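Local coordinates for hypothetical protein (Ruminococcus gnavus, PDB 4QAN) that is of unknown function but adopts a cystatin-like fold, as a divergent member of the NTF2-like superfamily, and probably binds a metal ion, at residues 60-65 and 289-294; 70-75 and 279-284; 81-86 and 296-301. All coordinates share one frame; numbering follows the deposited sequence.

Interaction 1: 60-65 and 289-294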
loop_
_atom_site.group_PDB
_atom_site.type_symbol
_atom_site.label_atom_id
_atom_site.label_comp_id
_atom_site.label_asym_id
_atom_site.label_seq_id
_atom_site.Cartn_x
_atom_site.Cartn_y
_atom_site.Cartn_z
ATOM N N ASN A 60 -6.307 14.019 -3.387
ATOM C CA ASN A 60 -6.723 14.583 -4.667
ATOM C C ASN A 60 -5.849 14.037 -5.783
ATOM O O ASN A 60 -4.678 14.417 -5.911
ATOM C CB ASN A 60 -6.622 16.110 -4.620
ATOM C CG ASN A 60 -7.179 16.792 -5.868
ATOM O OD1 ASN A 60 -7.088 16.284 -6.991
ATOM N ND2 ASN A 60 -7.729 17.981 -5.670
ATOM N N PHE A 61 -6.436 13.155 -6.585
ATOM C CA PHE A 61 -5.745 12.470 -7.668
ATOM C C PHE A 61 -5.063 13.453 -8.608
ATOM O O PHE A 61 -3.852 13.376 -8.820
ATOM C CB PHE A 61 -6.753 11.603 -8.436
ATOM C CG PHE A 61 -6.158 10.827 -9.564
ATOM C CD1 PHE A 61 -6.000 11.405 -10.820
ATOM C CD2 PHE A 61 -5.781 9.515 -9.391
ATOM C CE1 PHE A 61 -5.455 10.693 -11.874
ATOM C CE2 PHE A 61 -5.231 8.789 -10.444
ATOM C CZ PHE A 61 -5.067 9.382 -11.686
ATOM N N VAL A 62 -5.848 14.380 -9.159
ATOM C CA VAL A 62 -5.355 15.343 -10.149
ATOM C C VAL A 62 -4.204 16.173 -9.602
ATOM O O VAL A 62 -3.135 16.244 -10.216
ATOM C CB VAL A 62 -6.480 16.285 -10.649
ATOM C CG1 VAL A 62 -5.904 17.500 -11.363
ATOM C CG2 VAL A 62 -7.420 15.540 -11.583
ATOM N N LYS A 63 -4.419 16.802 -8.452
ATOM C CA LYS A 63 -3.395 17.676 -7.873
ATOM C C LYS A 63 -2.114 16.923 -7.526
ATOM O O LYS A 63 -1.016 17.388 -7.813
ATOM C CB LYS A 63 -3.932 18.396 -6.629
ATOM C CG LYS A 63 -5.076 19.361 -6.910
ATOM C CD LYS A 63 -4.631 20.580 -7.708
ATOM C CE LYS A 63 -5.780 21.171 -8.520
ATOM N NZ LYS A 63 -5.305 22.009 -9.657
ATOM N N THR A 64 -2.266 15.755 -6.915
ATOM C CA THR A 64 -1.129 14.929 -6.543
ATOM C C THR A 64 -0.326 14.521 -7.778
ATOM O O THR A 64 0.907 14.537 -7.757
ATOM C CB THR A 64 -1.583 13.693 -5.749
ATOM O OG1 THR A 64 -2.225 14.114 -4.541
ATOM C CG2 THR A 64 -0.422 12.824 -5.392
ATOM N N ALA A 65 -1.014 14.196 -8.863
ATOM C CA ALA A 65 -0.326 13.809 -10.097
ATOM C C ALA A 65 0.477 14.977 -10.684
ATOM O O ALA A 65 1.566 14.785 -11.227
ATOM C CB ALA A 65 -1.322 13.280 -11.119
ATOM N N GLN A 289 -7.013 15.951 -19.097
ATOM C CA GLN A 289 -6.549 14.609 -19.479
ATOM C C GLN A 289 -6.344 13.718 -18.267
ATOM O O GLN A 289 -6.554 12.507 -18.340
ATOM C CB GLN A 289 -5.232 14.672 -20.243
ATOM C CG GLN A 289 -5.276 15.444 -21.537
ATOM C CD GLN A 289 -3.891 15.857 -21.970
ATOM O OE1 GLN A 289 -3.504 17.013 -21.819
ATOM N NE2 GLN A 289 -3.120 14.906 -22.478
ATOM N N LEU A 290 -5.906 14.327 -17.168
ATOM C CA LEU A 290 -5.810 13.632 -15.894
ATOM C C LEU A 290 -7.191 13.187 -15.415
ATOM O O LEU A 290 -7.353 12.069 -14.925
ATOM C CB LEU A 290 -5.120 14.499 -14.843
ATOM C CG LEU A 290 -3.613 14.711 -15.050
ATOM C CD1 LEU A 290 -3.088 15.712 -14.038
ATOM C CD2 LEU A 290 -2.840 13.404 -14.946
ATOM N N ASN A 291 -8.189 14.046 -15.584
ATOM C CA ASN A 291 -9.560 13.658 -15.267
ATOM C C ASN A 291 -10.050 12.493 -16.122
ATOM O O ASN A 291 -10.690 11.582 -15.600
ATOM C CB ASN A 291 -10.514 14.856 -15.353
ATOM C CG ASN A 291 -10.622 15.600 -14.037
ATOM O OD1 ASN A 291 -10.730 14.987 -12.965
ATOM N ND2 ASN A 291 -10.591 16.919 -14.102
ATOM N N LYS A 292 -9.729 12.486 -17.411
ATOM C CA LYS A 292 -10.085 11.333 -18.248
ATOM C C LYS A 292 -9.453 10.055 -17.694
ATOM O O LYS A 292 -10.115 9.015 -17.605
ATOM C CB LYS A 292 -9.688 11.533 -19.716
ATOM C CG LYS A 292 -10.747 12.244 -20.563
ATOM C CD LYS A 292 -10.905 13.710 -20.160
ATOM C CE LYS A 292 -12.042 14.423 -20.879
ATOM N NZ LYS A 292 -11.741 14.661 -22.315
ATOM N N LEU A 293 -8.179 10.132 -17.308
ATOM C CA LEU A 293 -7.476 8.955 -16.797
ATOM C C LEU A 293 -8.121 8.499 -15.491
ATOM O O LEU A 293 -8.323 7.318 -15.275
ATOM C CB LEU A 293 -5.983 9.249 -16.620
ATOM C CG LEU A 293 -5.161 8.200 -15.867
ATOM C CD1 LEU A 293 -5.226 6.868 -16.588
ATOM C CD2 LEU A 293 -3.715 8.652 -15.680
ATOM N N ARG A 294 -8.451 9.450 -14.627
ATOM C CA ARG A 294 -9.229 9.174 -13.417
ATOM C C ARG A 294 -10.488 8.359 -13.757
ATOM O O ARG A 294 -10.757 7.326 -13.149
ATOM C CB ARG A 294 -9.611 10.494 -12.731
ATOM C CG ARG A 294 -9.727 10.417 -11.222
ATOM C CD ARG A 294 -9.962 11.801 -10.616
ATOM N NE ARG A 294 -11.374 12.174 -10.615
ATOM C CZ ARG A 294 -11.845 13.346 -10.193
ATOM N NH1 ARG A 294 -11.022 14.289 -9.746
ATOM N NH2 ARG A 294 -13.149 13.587 -10.234
HETATM O O HOH W 1 -8.654 14.737 -8.804
#
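This is a helix-helix contact between helix 61-67 of the N-terminal half and helix 287-296 of the C-terminal half. It joins the helical parts that precede the two sheets. The short axes approach to 9.8 Å and their directions differ by 123°, so the helices cross obliquely, nearer antiparallel than parallel. Phe61 has CG anti to the backbone N (chi1 -179°), and one ring face lies against the aliphatic part of Arg294. Arg294 CG sits 4.2 Å from the Phe61 ring centroid, a CH-pi contact offset toward the rim. The ring edge meets Leu293 CD2. Val62 CG2 packs on Leu290 CB at 4.1 Å, and Ala65 CB touches both methyls of Leu290. The same Val62 CG2 lies 3.6 Å from Asn291 OD1. Arg294 bends at chi3 (85°), which stands its guanidinium almost perpendicular to the Phe61 ring. A water at the guanidinium edge accepts from Arg294 NH1 at 2.6 Å. That water also accepts from Val62 N and donates to Asn60 OD1. Asn60 is the N-cap of its helix, and its OD1 takes a nearly straight bond from Lys63 N at 3.1 Å. Arg294 NE also has a long, weak ion pair with Asp82. Arg294 thus uses its methylenes for the apolar face and its charge for the helix start. The positive group would probably polarise, through the water, the side-chain carbonyl of Asn60.

Interaction 2: 70-75 and 279-284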
loop_
_atom_site.group_PDB
_atom_site.type_symbol
_atom_site.label_atom_id
_atom_site.label_comp_id
_atom_site.label_asym_id
_atom_site.label_seq_id
_atom_site.Cartn_x
_atom_site.Cartn_y
_atom_site.Cartn_z
ATOM N N GLY A 70 6.791 12.699 -12.776
ATOM C CA GLY A 70 7.683 11.594 -13.137
ATOM C C GLY A 70 7.272 10.237 -12.586
ATOM O O GLY A 70 7.873 9.224 -12.925
HETATM N N MSE A 71 6.256 10.219 -11.725
HETATM C CA MSE A 71 5.681 8.977 -11.202
HETATM C C MSE A 71 4.980 8.347 -12.371
HETATM O O MSE A 71 4.343 9.045 -13.165
HETATM C CB MSE A 71 4.653 9.330 -10.108
HETATM C CG MSE A 71 4.743 8.617 -8.766
HETATM SE SE MSE A 71 6.448 8.978 -7.843
HETATM C CE MSE A 71 6.653 7.152 -7.120
ATOM N N GLN A 72 5.100 7.037 -12.530
ATOM C CA GLN A 72 4.161 6.350 -13.408
ATOM C C GLN A 72 3.053 5.798 -12.531
ATOM O O GLN A 72 3.242 5.588 -11.335
ATOM C CB GLN A 72 4.814 5.301 -14.311
ATOM C CG GLN A 72 5.455 4.115 -13.624
ATOM C CD GLN A 72 6.064 3.150 -14.629
ATOM O OE1 GLN A 72 6.210 3.475 -15.811
ATOM N NE2 GLN A 72 6.422 1.954 -14.164
ATOM N N LEU A 73 1.887 5.624 -13.138
ATOM C CA LEU A 73 0.644 5.349 -12.422
ATOM C C LEU A 73 0.700 4.096 -11.544
ATOM O O LEU A 73 0.263 4.140 -10.402
ATOM C CB LEU A 73 -0.516 5.266 -13.429
ATOM C CG LEU A 73 -1.919 5.153 -12.846
ATOM C CD1 LEU A 73 -2.258 6.408 -12.062
ATOM C CD2 LEU A 73 -2.928 4.930 -13.949
ATOM N N ILE A 74 1.258 2.990 -12.048
ATOM C CA ILE A 74 1.369 1.767 -11.233
ATOM C C ILE A 74 2.267 1.911 -10.013
ATOM O O ILE A 74 2.247 1.032 -9.160
ATOM C CB ILE A 74 1.865 0.511 -11.992
ATOM C CG1 ILE A 74 3.104 0.828 -12.828
ATOM C CG2 ILE A 74 0.759 -0.114 -12.827
ATOM C CD1 ILE A 74 3.997 -0.380 -13.008
ATOM N N ASP A 75 3.047 2.993 -9.919
ATOM C CA ASP A 75 3.861 3.251 -8.725
ATOM C C ASP A 75 3.137 4.073 -7.658
ATOM O O ASP A 75 3.670 4.281 -6.573
ATOM C CB ASP A 75 5.191 3.917 -9.103
ATOM C CG ASP A 75 6.081 3.010 -9.962
ATOM O OD1 ASP A 75 5.953 1.770 -9.880
ATOM O OD2 ASP A 75 6.912 3.535 -10.722
ATOM N N ASP A 279 0.167 1.009 -18.273
ATOM C CA ASP A 279 1.283 1.790 -18.835
ATOM C C ASP A 279 1.047 3.324 -18.878
ATOM O O ASP A 279 1.791 4.043 -19.531
ATOM C CB ASP A 279 1.633 1.266 -20.234
ATOM C CG ASP A 279 0.445 1.288 -21.190
ATOM O OD1 ASP A 279 -0.712 1.450 -20.729
ATOM O OD2 ASP A 279 0.671 1.130 -22.410
ATOM N N ALA A 280 0.045 3.824 -18.161
ATOM C CA ALA A 280 -0.259 5.256 -18.153
ATOM C C ALA A 280 0.854 6.078 -17.491
ATOM O O ALA A 280 1.408 5.679 -16.456
ATOM C CB ALA A 280 -1.583 5.508 -17.436
ATOM N N ARG A 281 1.168 7.216 -18.099
ATOM C CA ARG A 281 2.122 8.191 -17.543
ATOM C C ARG A 281 1.396 9.444 -17.049
ATOM O O ARG A 281 0.354 9.808 -17.587
ATOM C CB ARG A 281 3.141 8.593 -18.603
ATOM C CG ARG A 281 4.415 7.775 -18.574
ATOM C CD ARG A 281 4.178 6.322 -18.920
ATOM N NE ARG A 281 5.445 5.628 -19.095
ATOM C CZ ARG A 281 5.566 4.329 -19.357
ATOM N NH1 ARG A 281 4.493 3.556 -19.468
ATOM N NH2 ARG A 281 6.774 3.799 -19.499
ATOM N N LEU A 282 1.953 10.108 -16.041
ATOM C CA LEU A 282 1.350 11.335 -15.505
ATOM C C LEU A 282 1.964 12.624 -16.041
ATOM O O LEU A 282 1.455 13.709 -15.757
ATOM C CB LEU A 282 1.443 11.353 -13.981
ATOM C CG LEU A 282 0.841 10.147 -13.269
ATOM C CD1 LEU A 282 1.056 10.282 -11.777
ATOM C CD2 LEU A 282 -0.639 9.991 -13.590
ATOM N N TYR A 283 3.049 12.534 -16.802
ATOM C CA TYR A 283 3.715 13.748 -17.281
ATOM C C TYR A 283 3.037 14.318 -18.511
ATOM O O TYR A 283 2.425 13.584 -19.298
ATOM C CB TYR A 283 5.205 13.530 -17.555
ATOM C CG TYR A 283 5.575 12.472 -18.576
ATOM C CD1 TYR A 283 5.351 12.663 -19.945
ATOM C CD2 TYR A 283 6.198 11.296 -18.183
ATOM C CE1 TYR A 283 5.726 11.704 -20.884
ATOM C CE2 TYR A 283 6.576 10.330 -19.114
ATOM C CZ TYR A 283 6.338 10.538 -20.461
ATOM O OH TYR A 283 6.709 9.585 -21.385
ATOM N N GLY A 284 3.155 15.636 -18.658
ATOM C CA GLY A 284 2.649 16.344 -19.827
ATOM C C GLY A 284 1.183 16.084 -20.082
ATOM O O GLY A 284 0.773 15.869 -21.224
HETATM O O HOH W 2 1.949 3.098 -15.012
#
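Leu73, Ala280 and Leu282 form the apolar centre. Leu73 has CG anti to the backbone N (chi1 -173°), and its two methyls divide the work. Leu73 CD2 rests on Ala280 CB at 3.8 Å, while Leu73 CD1 meets Leu282 CD2 at 4.2 Å, tip to tip. Leu282 points toward the 70-75 segment, with CG anti to its own carbonyl carbon. Its CD1 also touches Met71 CB at 4.1 Å; Met71 is a selenomethionine, and its bent chain carries the selenium away from this contact. The carbonyl O of Met71 lies against Leu282 CG. Leu293 of helix 287-296 covers Leu73, Ala280 and Leu282 together. Two irregular loops meet here. One follows helix 61-67 and leads to helix 87-108, turning into a short 3-10 segment at 73-75. The other links helix 254-275 to helix 287-296. Their backbones come together beside the apolar centre. Leu73 N gives a weak but nearly straight hydrogen bond to Ala280 O, 3.4 Å long. A water reinforces this link, accepting from Ile74 N and donating to Ala280 O, each at 3.0 Å. At the polar edge, Gln72 and Arg281 run side by side in the same direction. Gln72 OE1 stands over the centre of the Arg281 guanidinium face, 3.7 Å from CZ, with the amide and guanidinium planes 80° apart. The guanidinium is held by its own loop: Arg281 NH1 donates to Asp279 O at 2.7 Å, with that oxygen in the guanidinium plane. An alanine in place of Arg281 would remove both the bond to Asp279 O and the flat group under Gln72 OE1, and would probably loosen the hold on the main chain at Asp279.

Interaction 3: 81-86 and 296-301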
loop_
_atom_site.group_PDB
_atom_site.type_symbol
_atom_site.label_atom_id
_atom_site.label_comp_id
_atom_site.label_asym_id
_atom_site.label_seq_id
_atom_site.Cartn_x
_atom_site.Cartn_y
_atom_site.Cartn_z
ATOM N N SER A 81 -9.911 7.318 -2.992
ATOM C CA SER A 81 -10.664 8.560 -2.775
ATOM C C SER A 81 -11.689 8.826 -3.885
ATOM O O SER A 81 -12.658 9.532 -3.657
ATOM C CB SER A 81 -9.708 9.754 -2.695
ATOM O OG SER A 81 -9.041 9.968 -3.933
ATOM N N ASP A 82 -11.468 8.280 -5.084
ATOM C CA ASP A 82 -12.481 8.348 -6.134
ATOM C C ASP A 82 -13.374 7.112 -6.153
ATOM O O ASP A 82 -14.546 7.213 -6.458
ATOM C CB ASP A 82 -11.830 8.535 -7.501
ATOM C CG ASP A 82 -11.209 9.913 -7.658
ATOM O OD1 ASP A 82 -11.941 10.916 -7.554
ATOM O OD2 ASP A 82 -9.989 9.990 -7.871
ATOM N N TYR A 83 -12.809 5.949 -5.862
ATOM C CA TYR A 83 -13.553 4.701 -5.926
ATOM C C TYR A 83 -13.247 3.858 -4.704
ATOM O O TYR A 83 -12.190 3.241 -4.622
ATOM C CB TYR A 83 -13.184 3.946 -7.199
ATOM C CG TYR A 83 -13.234 4.792 -8.435
ATOM C CD1 TYR A 83 -14.457 5.174 -8.984
ATOM C CD2 TYR A 83 -12.067 5.218 -9.070
ATOM C CE1 TYR A 83 -14.522 5.952 -10.135
ATOM C CE2 TYR A 83 -12.119 6.005 -10.222
ATOM C CZ TYR A 83 -13.347 6.367 -10.749
ATOM O OH TYR A 83 -13.424 7.140 -11.886
ATOM N N SER A 84 -14.173 3.822 -3.746
ATOM C CA SER A 84 -13.903 3.132 -2.480
ATOM C C SER A 84 -13.607 1.620 -2.643
ATOM O O SER A 84 -12.916 1.042 -1.811
ATOM C CB SER A 84 -15.002 3.409 -1.451
ATOM O OG SER A 84 -16.264 3.026 -1.934
ATOM N N TYR A 85 -14.093 1.009 -3.729
ATOM C CA TYR A 85 -13.689 -0.346 -4.157
ATOM C C TYR A 85 -12.197 -0.661 -3.916
ATOM O O TYR A 85 -11.854 -1.751 -3.486
ATOM C CB TYR A 85 -14.000 -0.506 -5.652
ATOM C CG TYR A 85 -13.564 -1.819 -6.277
ATOM C CD1 TYR A 85 -12.264 -2.002 -6.748
ATOM C CD2 TYR A 85 -14.464 -2.857 -6.441
ATOM C CE1 TYR A 85 -11.877 -3.199 -7.344
ATOM C CE2 TYR A 85 -14.090 -4.050 -7.022
ATOM C CZ TYR A 85 -12.804 -4.228 -7.472
ATOM O OH TYR A 85 -12.448 -5.429 -8.045
ATOM N N TYR A 86 -11.319 0.295 -4.199
ATOM C CA TYR A 86 -9.880 0.072 -4.097
ATOM C C TYR A 86 -9.279 0.057 -2.689
ATOM O O TYR A 86 -8.076 -0.223 -2.549
ATOM C CB TYR A 86 -9.146 1.126 -4.924
ATOM C CG TYR A 86 -9.308 0.966 -6.418
ATOM C CD1 TYR A 86 -8.867 -0.175 -7.060
ATOM C CD2 TYR A 86 -9.860 1.983 -7.199
ATOM C CE1 TYR A 86 -8.986 -0.319 -8.428
ATOM C CE2 TYR A 86 -9.963 1.846 -8.569
ATOM C CZ TYR A 86 -9.527 0.690 -9.174
ATOM O OH TYR A 86 -9.628 0.535 -10.542
ATOM N N LYS A 296 -11.161 6.539 -16.272
ATOM C CA LYS A 296 -10.777 5.258 -16.843
ATOM C C LYS A 296 -10.363 4.223 -15.781
ATOM O O LYS A 296 -10.298 3.018 -16.065
ATOM C CB LYS A 296 -9.634 5.542 -17.817
ATOM C CG LYS A 296 -9.278 4.463 -18.817
ATOM C CD LYS A 296 -8.459 5.095 -19.940
ATOM C CE LYS A 296 -7.378 4.163 -20.463
ATOM N NZ LYS A 296 -7.943 2.870 -20.933
ATOM N N LEU A 297 -10.100 4.679 -14.557
ATOM C CA LEU A 297 -9.792 3.777 -13.444
ATOM C C LEU A 297 -11.038 3.274 -12.694
ATOM O O LEU A 297 -10.917 2.517 -11.732
ATOM C CB LEU A 297 -8.840 4.459 -12.448
ATOM C CG LEU A 297 -7.482 4.893 -13.000
ATOM C CD1 LEU A 297 -6.747 5.784 -12.006
ATOM C CD2 LEU A 297 -6.646 3.676 -13.346
ATOM N N ASN A 298 -12.224 3.700 -13.113
ATOM C CA ASN A 298 -13.473 3.264 -12.480
ATOM C C ASN A 298 -13.568 1.731 -12.472
ATOM O O ASN A 298 -13.544 1.111 -13.533
ATOM C CB ASN A 298 -14.669 3.871 -13.222
ATOM C CG ASN A 298 -15.996 3.621 -12.523
ATOM O OD1 ASN A 298 -16.125 2.771 -11.650
ATOM N ND2 ASN A 298 -16.997 4.371 -12.921
ATOM N N PRO A 299 -13.662 1.116 -11.282
ATOM C CA PRO A 299 -13.710 -0.339 -11.215
ATOM C C PRO A 299 -15.120 -0.947 -11.268
ATOM O O PRO A 299 -15.262 -2.149 -11.096
ATOM C CB PRO A 299 -13.067 -0.622 -9.850
ATOM C CG PRO A 299 -13.512 0.538 -9.007
ATOM C CD PRO A 299 -13.589 1.721 -9.933
ATOM N N GLU A 300 -16.152 -0.144 -11.511
ATOM C CA GLU A 300 -17.535 -0.637 -11.460
ATOM C C GLU A 300 -17.796 -1.819 -12.398
ATOM O O GLU A 300 -18.766 -2.555 -12.194
ATOM C CB GLU A 300 -18.532 0.480 -11.785
ATOM C CG GLU A 300 -18.523 0.863 -13.258
ATOM C CD GLU A 300 -19.376 2.074 -13.599
ATOM O OE1 GLU A 300 -20.254 2.465 -12.797
ATOM O OE2 GLU A 300 -19.156 2.626 -14.701
ATOM N N TYR A 301 -16.961 -1.995 -13.426
ATOM C CA TYR A 301 -17.150 -3.082 -14.394
ATOM C C TYR A 301 -16.373 -4.361 -14.069
ATOM O O TYR A 301 -16.453 -5.353 -14.821
ATOM C CB TYR A 301 -16.809 -2.604 -15.795
ATOM C CG TYR A 301 -17.691 -1.483 -16.277
ATOM C CD1 TYR A 301 -19.049 -1.693 -16.486
ATOM C CD2 TYR A 301 -17.177 -0.217 -16.533
ATOM C CE1 TYR A 301 -19.874 -0.676 -16.931
ATOM C CE2 TYR A 301 -17.996 0.809 -16.992
ATOM C CZ TYR A 301 -19.346 0.569 -17.187
ATOM O OH TYR A 301 -20.188 1.564 -17.641
HETATM O O HOH W 3 -16.301 7.655 -13.378
#
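Three tyrosines of segment 81-86 grip a proline-containing loop, with Pro299 set against all of them. Tyr83 takes the Asn298-Pro299 step on one ring face. Asn298 CA lies 3.7 Å from the Tyr83 ring centroid and close to its normal, and Pro299 CD lies over the same face, 3.4 Å from Tyr83 CG. These are CH-pi contacts. The Asn298 amide is turned only 18° from the plane of the ring. The opposite ring face is covered by CB of Asp82. Tyr85, with CG anti to the backbone N (chi1 176°), offers a face to the other part of the proline ring. Pro299 CB approaches to 3.5 Å from Tyr85 CD1, near the rim. The contact joins the loop that leads into helix 87-108 to the loop between helix 287-296 and strand 305-314. On the second loop Asn298 forms an Asx turn: its OD1 accepts from Glu300 N at 2.9 Å and braces the chain around Pro299. Tyr86 reaches past the proline to the main chain. Its OH donates to Leu297 O at 2.6 Å, in the plane of that carbonyl, while Pro299 CG packs on Tyr86 CE2 at 3.8 Å. The ring of Tyr86 is buried, so this bond satisfies its hydroxyl in the interior. The other two hydroxyls are bonded beyond the two segments, Tyr83 OH to Arg294 O and Tyr85 OH to Ile232 O. A water donates to Tyr83 OH and is weakly bonded to Asn298 ND2.

Interactions 2 and 3 each lie on the same side of the chain's centre as interaction 1. Centres are about 11 Å (1 and 2), about 13 Å (1 and 3) and about 18 Å (2 and 3) apart. Each pairs a segment between residues 60 and 86 with one between 279 and 301. Interaction 2 is nested inside the loop closed by interaction 1, whereas interaction 3 crosses both. Interaction 2 uses the loop before helix 287-296, interaction 1 the helix, interaction 3 its end and the loop after it. Ala65 packs on Leu282, and Leu297 touches both Phe61 and Leu73. Together they form a continuous interface between the two halves of the chain, each of which has its own sheet.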